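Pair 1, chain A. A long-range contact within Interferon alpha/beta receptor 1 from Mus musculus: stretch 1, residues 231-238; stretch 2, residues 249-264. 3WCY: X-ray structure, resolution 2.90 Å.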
# COMPACT_ATOMS: atom_id res chain seq x y z
N LEU A 231 -18.62 6.80 -28.46
CA LEU A 231 -19.09 6.21 -27.20
C LEU A 231 -17.94 5.84 -26.24
O LEU A 231 -16.95 5.24 -26.66
CB LEU A 231 -20.04 5.00 -27.46
CG LEU A 231 -19.44 3.74 -28.13
CD1 LEU A 231 -19.99 2.47 -27.50
CD2 LEU A 231 -19.66 3.74 -29.64
N PHE A 232 -18.06 6.23 -24.96
CA PHE A 232 -17.05 5.94 -23.93
C PHE A 232 -17.68 5.57 -22.59
O PHE A 232 -18.45 6.36 -22.02
CB PHE A 232 -16.06 7.12 -23.74
CG PHE A 232 -15.71 7.94 -24.96
CD1 PHE A 232 -14.79 7.47 -25.89
CD2 PHE A 232 -16.27 9.19 -25.15
CE1 PHE A 232 -14.46 8.24 -27.01
CE2 PHE A 232 -15.94 9.96 -26.27
CZ PHE A 232 -15.04 9.48 -27.19
N ARG A 233 -17.34 4.38 -22.08
CA ARG A 233 -17.78 3.87 -20.77
C ARG A 233 -16.64 3.98 -19.78
O ARG A 233 -15.47 3.79 -20.14
CB ARG A 233 -18.25 2.40 -20.87
N ALA A 234 -16.98 4.30 -18.51
CA ALA A 234 -16.01 4.41 -17.42
C ALA A 234 -16.46 3.60 -16.21
O ALA A 234 -17.66 3.56 -15.91
CB ALA A 234 -15.81 5.87 -17.03
N GLN A 235 -15.50 2.95 -15.54
CA GLN A 235 -15.74 2.14 -14.34
C GLN A 235 -14.74 2.53 -13.26
O GLN A 235 -13.60 2.90 -13.57
CB GLN A 235 -15.65 0.63 -14.64
CG GLN A 235 -16.79 0.08 -15.50
CD GLN A 235 -16.84 -1.43 -15.50
OE1 GLN A 235 -17.81 -2.04 -15.03
NE2 GLN A 235 -15.82 -2.08 -16.04
N TRP A 236 -15.16 2.48 -11.99
CA TRP A 236 -14.29 2.83 -10.87
C TRP A 236 -14.10 1.66 -9.93
O TRP A 236 -15.02 0.85 -9.74
CB TRP A 236 -14.79 4.09 -10.12
CG TRP A 236 -15.92 3.85 -9.17
CD1 TRP A 236 -17.24 3.79 -9.47
CD2 TRP A 236 -15.82 3.65 -7.75
NE1 TRP A 236 -17.98 3.57 -8.33
CE2 TRP A 236 -17.13 3.46 -7.26
CE3 TRP A 236 -14.74 3.60 -6.84
CZ2 TRP A 236 -17.39 3.22 -5.91
CZ3 TRP A 236 -15.01 3.37 -5.50
CH2 TRP A 236 -16.32 3.18 -5.05
N LEU A 237 -12.92 1.56 -9.33
CA LEU A 237 -12.61 0.48 -8.40
C LEU A 237 -11.94 1.08 -7.17
O LEU A 237 -11.04 1.90 -7.34
CB LEU A 237 -11.70 -0.56 -9.10
CG LEU A 237 -11.54 -1.93 -8.44
CD1 LEU A 237 -12.75 -2.81 -8.66
CD2 LEU A 237 -10.30 -2.64 -8.95
N PRO A 238 -12.37 0.72 -5.94
CA PRO A 238 -11.71 1.29 -4.75
C PRO A 238 -10.25 0.85 -4.62
O PRO A 238 -9.93 -0.30 -4.94
CB PRO A 238 -12.56 0.78 -3.59
CG PRO A 238 -13.25 -0.42 -4.11
CD PRO A 238 -13.44 -0.23 -5.57
N SER A 249 -12.41 -10.49 -6.18
CA SER A 249 -12.14 -9.33 -7.04
C SER A 249 -11.67 -9.74 -8.48
O SER A 249 -11.43 -10.93 -8.71
CB SER A 249 -11.14 -8.41 -6.34
OG SER A 249 -9.95 -9.07 -5.95
N ASP A 250 -11.57 -8.80 -9.46
CA ASP A 250 -11.85 -7.37 -9.32
C ASP A 250 -13.12 -6.90 -10.04
O ASP A 250 -13.10 -6.61 -11.23
CB ASP A 250 -10.61 -6.48 -9.61
CG ASP A 250 -9.87 -6.71 -10.92
OD1 ASP A 250 -10.17 -7.71 -11.62
OD2 ASP A 250 -8.96 -5.90 -11.24
N LYS A 251 -14.23 -6.87 -9.29
CA LYS A 251 -15.53 -6.46 -9.81
C LYS A 251 -15.60 -4.94 -9.82
O LYS A 251 -15.78 -4.32 -8.77
CB LYS A 251 -16.67 -7.08 -8.99
N TRP A 252 -15.42 -4.34 -11.01
CA TRP A 252 -15.44 -2.89 -11.22
C TRP A 252 -16.83 -2.28 -11.06
O TRP A 252 -17.79 -2.77 -11.67
CB TRP A 252 -14.82 -2.53 -12.58
CG TRP A 252 -13.33 -2.62 -12.61
CD1 TRP A 252 -12.57 -3.75 -12.59
CD2 TRP A 252 -12.41 -1.52 -12.65
NE1 TRP A 252 -11.24 -3.42 -12.60
CE2 TRP A 252 -11.11 -2.06 -12.64
CE3 TRP A 252 -12.56 -0.12 -12.69
CZ2 TRP A 252 -9.96 -1.26 -12.67
CZ3 TRP A 252 -11.42 0.67 -12.71
CH2 TRP A 252 -10.14 0.11 -12.71
N LYS A 253 -16.93 -1.22 -10.24
CA LYS A 253 -18.17 -0.50 -9.98
C LYS A 253 -18.48 0.48 -11.14
O LYS A 253 -17.54 1.03 -11.71
CB LYS A 253 -18.09 0.23 -8.62
N PRO A 254 -19.76 0.69 -11.53
CA PRO A 254 -20.04 1.57 -12.67
C PRO A 254 -20.17 3.05 -12.35
O PRO A 254 -20.24 3.43 -11.19
CB PRO A 254 -21.34 1.00 -13.24
CG PRO A 254 -22.01 0.33 -12.08
CD PRO A 254 -21.01 0.10 -10.99
N ILE A 255 -20.19 3.89 -13.40
CA ILE A 255 -20.34 5.35 -13.29
C ILE A 255 -21.51 5.81 -14.21
O ILE A 255 -21.38 5.71 -15.43
CB ILE A 255 -19.00 6.11 -13.57
CG1 ILE A 255 -17.87 5.61 -12.64
CG2 ILE A 255 -19.18 7.64 -13.44
CD1 ILE A 255 -16.51 5.70 -13.22
N PRO A 256 -22.66 6.27 -13.64
CA PRO A 256 -23.79 6.69 -14.50
C PRO A 256 -23.50 7.96 -15.29
O PRO A 256 -23.94 8.06 -16.44
CB PRO A 256 -24.95 6.89 -13.51
CG PRO A 256 -24.48 6.34 -12.20
CD PRO A 256 -22.98 6.43 -12.21
N THR A 257 -22.76 8.93 -14.70
CA THR A 257 -22.39 10.20 -15.34
C THR A 257 -21.44 10.01 -16.53
O THR A 257 -21.42 10.85 -17.43
CB THR A 257 -21.86 11.23 -14.34
OG1 THR A 257 -20.89 10.62 -13.48
CG2 THR A 257 -22.96 11.87 -13.52
N CYS A 258 -20.68 8.90 -16.53
CA CYS A 258 -19.76 8.53 -17.61
C CYS A 258 -19.89 7.03 -17.91
O CYS A 258 -19.13 6.22 -17.38
CB CYS A 258 -18.33 8.95 -17.28
SG CYS A 258 -18.09 10.74 -17.14
N ALA A 259 -20.90 6.68 -18.73
CA ALA A 259 -21.23 5.31 -19.15
C ALA A 259 -21.34 5.19 -20.69
O ALA A 259 -21.12 4.10 -21.22
CB ALA A 259 -22.52 4.85 -18.50
N ASN A 260 -21.66 6.30 -21.34
CA ASN A 260 -21.79 6.38 -22.80
C ASN A 260 -21.67 7.83 -23.29
O ASN A 260 -22.47 8.29 -24.12
CB ASN A 260 -23.12 5.77 -23.25
CG ASN A 260 -23.06 5.23 -24.66
OD1 ASN A 260 -22.75 4.05 -24.87
ND2 ASN A 260 -23.35 6.08 -25.64
N VAL A 261 -20.67 8.53 -22.77
CA VAL A 261 -20.39 9.94 -23.08
C VAL A 261 -20.01 10.21 -24.55
O VAL A 261 -19.50 9.33 -25.24
CB VAL A 261 -19.44 10.65 -22.07
CG1 VAL A 261 -20.08 10.76 -20.69
CG2 VAL A 261 -18.07 9.98 -21.99
N GLN A 262 -20.29 11.44 -25.02
CA GLN A 262 -20.00 11.91 -26.38
C GLN A 262 -18.73 12.77 -26.41
O GLN A 262 -18.13 12.94 -27.47
CB GLN A 262 -21.21 12.71 -26.91
CG GLN A 262 -21.37 12.66 -28.42
CD GLN A 262 -22.74 13.16 -28.83
OE1 GLN A 262 -22.97 14.36 -28.98
NE2 GLN A 262 -23.67 12.24 -29.00
N THR A 263 -18.32 13.30 -25.24
CA THR A 263 -17.14 14.17 -25.06
C THR A 263 -16.06 13.53 -24.18
O THR A 263 -16.32 12.56 -23.46
CB THR A 263 -17.57 15.53 -24.48
OG1 THR A 263 -18.26 15.33 -23.24
CG2 THR A 263 -18.41 16.36 -25.45
N THR A 264 -14.84 14.11 -24.23
CA THR A 264 -13.68 13.70 -23.42
C THR A 264 -13.76 14.29 -21.99
O THR A 264 -13.03 13.87 -21.10
CB THR A 264 -12.35 13.96 -24.17
OG1 THR A 264 -11.26 13.51 -23.37
CG2 THR A 264 -12.15 15.43 -24.55

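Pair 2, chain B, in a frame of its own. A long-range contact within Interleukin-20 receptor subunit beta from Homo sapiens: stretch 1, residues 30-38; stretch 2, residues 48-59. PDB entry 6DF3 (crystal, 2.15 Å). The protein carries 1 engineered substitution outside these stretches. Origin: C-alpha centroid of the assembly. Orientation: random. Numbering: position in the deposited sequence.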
# COMPACT_ATOMS: atom_id res chain seq x y z
N VAL B 30 25.63 -20.05 22.08
CA VAL B 30 24.77 -19.00 22.61
C VAL B 30 23.73 -18.60 21.56
O VAL B 30 24.04 -18.52 20.35
CB VAL B 30 25.60 -17.78 23.06
CG1 VAL B 30 24.68 -16.60 23.45
CG2 VAL B 30 26.52 -18.19 24.21
N TYR B 31 22.51 -18.40 22.06
CA TYR B 31 21.42 -17.81 21.26
C TYR B 31 21.08 -16.37 21.69
O TYR B 31 21.37 -15.96 22.81
CB TYR B 31 20.20 -18.75 21.32
CG TYR B 31 20.41 -20.09 20.55
CD1 TYR B 31 20.71 -20.09 19.16
CD2 TYR B 31 20.28 -21.34 21.20
CE1 TYR B 31 20.92 -21.28 18.46
CE2 TYR B 31 20.47 -22.55 20.48
CZ TYR B 31 20.78 -22.50 19.12
OH TYR B 31 20.97 -23.62 18.37
N TYR B 32 20.50 -15.60 20.79
CA TYR B 32 20.20 -14.20 21.09
C TYR B 32 18.73 -13.91 20.83
O TYR B 32 18.17 -14.50 19.92
CB TYR B 32 21.09 -13.27 20.21
CG TYR B 32 22.55 -13.49 20.41
CD1 TYR B 32 23.17 -13.00 21.54
CD2 TYR B 32 23.31 -14.23 19.49
CE1 TYR B 32 24.52 -13.23 21.78
CE2 TYR B 32 24.67 -14.46 19.71
CZ TYR B 32 25.26 -13.95 20.87
OH TYR B 32 26.58 -14.17 21.16
N SER B 33 18.13 -12.97 21.55
CA SER B 33 16.75 -12.48 21.23
C SER B 33 16.77 -10.99 21.09
O SER B 33 17.40 -10.31 21.91
CB SER B 33 15.72 -12.89 22.29
OG SER B 33 15.86 -14.28 22.54
N VAL B 34 16.12 -10.49 20.05
CA VAL B 34 16.01 -9.07 19.82
C VAL B 34 14.57 -8.52 20.00
O VAL B 34 13.65 -9.14 19.52
CB VAL B 34 16.49 -8.70 18.43
CG1 VAL B 34 16.35 -7.22 18.21
CG2 VAL B 34 17.90 -9.19 18.24
N GLU B 35 14.43 -7.37 20.66
CA GLU B 35 13.14 -6.69 20.74
C GLU B 35 13.28 -5.22 20.39
O GLU B 35 14.39 -4.71 20.44
CB GLU B 35 12.58 -6.83 22.12
CG GLU B 35 12.24 -8.27 22.42
CD GLU B 35 11.61 -8.44 23.79
OE1 GLU B 35 11.70 -7.51 24.63
OE2 GLU B 35 11.05 -9.54 24.05
N TYR B 36 12.17 -4.55 20.03
CA TYR B 36 12.21 -3.13 19.59
C TYR B 36 11.02 -2.37 20.08
O TYR B 36 10.03 -2.97 20.53
CB TYR B 36 12.22 -3.06 18.05
CG TYR B 36 10.93 -3.53 17.35
CD1 TYR B 36 10.72 -4.84 17.10
CD2 TYR B 36 9.94 -2.64 16.98
CE1 TYR B 36 9.56 -5.30 16.44
CE2 TYR B 36 8.76 -3.05 16.35
CZ TYR B 36 8.58 -4.38 16.07
OH TYR B 36 7.43 -4.82 15.52
N GLN B 37 11.16 -1.06 20.07
CA GLN B 37 10.09 -0.09 20.23
C GLN B 37 10.26 0.95 19.15
O GLN B 37 11.38 1.43 18.90
CB GLN B 37 10.31 0.75 21.49
CG GLN B 37 10.24 -0.07 22.74
CD GLN B 37 10.28 0.77 24.01
OE1 GLN B 37 11.08 1.69 24.11
NE2 GLN B 37 9.49 0.41 24.99
N GLY B 38 9.17 1.33 18.52
CA GLY B 38 9.19 2.54 17.68
C GLY B 38 9.07 3.70 18.61
O GLY B 38 8.90 3.52 19.82
N ILE B 48 6.75 -1.27 26.95
CA ILE B 48 6.37 -2.38 26.06
C ILE B 48 7.42 -2.49 24.95
O ILE B 48 7.62 -1.52 24.20
CB ILE B 48 4.99 -2.15 25.41
CG1 ILE B 48 3.90 -2.20 26.47
CG2 ILE B 48 4.76 -3.15 24.27
CD1 ILE B 48 2.48 -1.89 26.00
N TRP B 49 8.00 -3.69 24.84
CA TRP B 49 8.90 -4.06 23.79
C TRP B 49 8.28 -5.15 22.97
O TRP B 49 7.56 -6.06 23.48
CB TRP B 49 10.24 -4.52 24.43
CG TRP B 49 10.97 -3.37 25.16
CD1 TRP B 49 10.68 -2.90 26.39
CD2 TRP B 49 12.05 -2.57 24.66
NE1 TRP B 49 11.51 -1.82 26.68
CE2 TRP B 49 12.35 -1.61 25.64
CE3 TRP B 49 12.80 -2.58 23.47
CZ2 TRP B 49 13.39 -0.71 25.51
CZ3 TRP B 49 13.81 -1.62 23.30
CH2 TRP B 49 14.10 -0.71 24.33
N ILE B 50 8.51 -5.07 21.68
CA ILE B 50 7.89 -6.01 20.75
C ILE B 50 8.93 -7.00 20.21
O ILE B 50 10.03 -6.62 19.81
CB ILE B 50 7.32 -5.20 19.57
CG1 ILE B 50 6.41 -4.13 20.15
CG2 ILE B 50 6.66 -6.10 18.53
CD1 ILE B 50 6.12 -3.07 19.15
N PRO B 51 8.56 -8.29 20.12
CA PRO B 51 9.49 -9.25 19.54
C PRO B 51 9.78 -8.99 18.10
O PRO B 51 8.88 -8.70 17.33
CB PRO B 51 8.73 -10.61 19.65
CG PRO B 51 7.80 -10.41 20.79
CD PRO B 51 7.43 -8.95 20.81
N SER B 52 11.05 -9.14 17.75
CA SER B 52 11.51 -9.03 16.40
C SER B 52 10.86 -10.11 15.53
O SER B 52 10.54 -11.19 15.99
CB SER B 52 13.02 -9.28 16.42
OG SER B 52 13.53 -9.06 15.11
N SER B 53 10.70 -9.82 14.25
CA SER B 53 10.08 -10.78 13.33
C SER B 53 10.93 -12.06 13.19
O SER B 53 10.45 -13.16 13.42
CB SER B 53 9.83 -10.12 11.97
OG SER B 53 8.74 -9.19 12.00
N TRP B 54 12.22 -11.90 12.92
CA TRP B 54 13.10 -13.05 12.61
C TRP B 54 14.15 -13.40 13.64
O TRP B 54 15.00 -14.26 13.35
CB TRP B 54 13.79 -12.83 11.27
CG TRP B 54 12.83 -12.53 10.23
CD1 TRP B 54 12.75 -11.40 9.50
CD2 TRP B 54 11.74 -13.37 9.81
NE1 TRP B 54 11.70 -11.48 8.62
CE2 TRP B 54 11.06 -12.68 8.78
CE3 TRP B 54 11.27 -14.64 10.20
CZ2 TRP B 54 9.93 -13.20 8.12
CZ3 TRP B 54 10.16 -15.17 9.55
CH2 TRP B 54 9.50 -14.45 8.52
N CYS B 55 14.11 -12.77 14.82
CA CYS B 55 15.15 -13.03 15.85
C CYS B 55 14.70 -13.24 17.26
O CYS B 55 15.05 -12.50 18.15
CB CYS B 55 16.17 -11.91 15.85
SG CYS B 55 16.79 -11.64 14.18
N SER B 56 14.01 -14.33 17.48
CA SER B 56 13.82 -14.83 18.81
C SER B 56 14.62 -16.13 18.78
O SER B 56 14.50 -16.92 17.86
CB SER B 56 12.31 -14.98 19.08
OG SER B 56 11.60 -13.74 18.75
N LEU B 57 15.55 -16.28 19.71
CA LEU B 57 16.48 -17.41 19.75
C LEU B 57 17.33 -17.68 18.45
O LEU B 57 17.81 -18.80 18.27
CB LEU B 57 15.72 -18.65 20.28
CG LEU B 57 15.25 -18.63 21.76
CD1 LEU B 57 14.47 -17.39 22.23
CD2 LEU B 57 14.40 -19.86 22.05
N THR B 58 17.52 -16.66 17.58
CA THR B 58 18.60 -16.58 16.56
C THR B 58 20.02 -16.84 17.12
O THR B 58 20.29 -16.62 18.31
CB THR B 58 18.64 -15.18 15.89
OG1 THR B 58 19.70 -15.10 14.93
CG2 THR B 58 18.87 -14.03 16.89
N GLU B 59 20.94 -17.28 16.24
CA GLU B 59 22.24 -17.82 16.67
C GLU B 59 23.41 -16.87 16.42
O GLU B 59 24.22 -16.67 17.29
CB GLU B 59 22.53 -19.18 16.01
CG GLU B 59 23.60 -19.98 16.73
CD GLU B 59 24.05 -21.24 15.98
OE1 GLU B 59 23.30 -22.24 15.93
OE2 GLU B 59 25.20 -21.25 15.46

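A backbone arrangement can be held constant while the side chains that fill it change, and two receptor fragments illustrate the principle. In each, a strand pairs antiparallel with a second segment that then bulges away through a cysteine-containing turn and comes back to the first stretch farther along. Fourteen central residues superpose with an RMSD of 0.8 Å, and the buried surfaces are similar, 926 Å² in pair 1 and 963 Å² in pair 2.

The firmest common element is a two-bond ring. In pair 1, Trp236(A) N donates to Lys253(A) O at 2.8 Å and Lys253(A) N returns a bond to Trp236(A) O at 2.9 Å; in pair 2, Tyr36(B) N to Ile50(B) O is 3.0 Å and Ile50(B) N to Tyr36(B) O is 2.8 Å. Here the side chains lie on one face of the sheet, and an aromatic ring with chi1 in p folds over its partner. Lys253(A) CB sits 3.7 Å from the centroid of the five-membered ring of Trp236(A), whereas Ile50(B) CB lies 4.0 Å from the centroid of the Tyr36(B) ring. A lysine modelled only to CB and a branched aliphatic thus offer the same carbon to the ring face.

One position along, Leu237(A) matches Gln37(B), and both meet a tryptophan at the matched position. Leu237(A) CB stands 3.6 Å from the centroid of the six-membered ring of Trp252(A); Gln37(B) CG stands 3.7 Å from that of Trp49(B). The glutamine packs its aliphatic part like the leucine but adds a polar bond, from Gln37(B) NE2 to Ile48(B) O at 2.8 Å.

On the first stretch, Ala234(A) matches Val34(B), and across from them Ile255(A) matches Ser52(B). Volume is exchanged across the contact: small Ala234(A) is met by the long isoleucine, its CB 3.9 Å from Ile255(A) CD1, while the larger Val34(B) faces a serine, with Val34(B) CB 4.1 Å from Ser52(B) CB. The matched cysteines also pack here, Ala234(A) CB to Cys258(A) CB and Val34(B) CG2 to Cys55(B) CB both at 4.0 Å. The backbone bond is weak in pair 1, Ala234(A) N to Cys258(A) O at 3.1 Å, but nearly straight in pair 2, Val34(B) N to Cys55(B) O at 3.0 Å.

Farther on, Phe232(A) and Tyr32(B) coincide. Phe232(A) CD2 touches Val261(A) CG2 at 3.7 Å; Tyr32(B) CB approaches Thr58(B) CG2 at 4.1 Å. Here phenylalanine and tyrosine, and valine and threonine, are close in shape; elsewhere the same backbone accepts a redistribution of bulk.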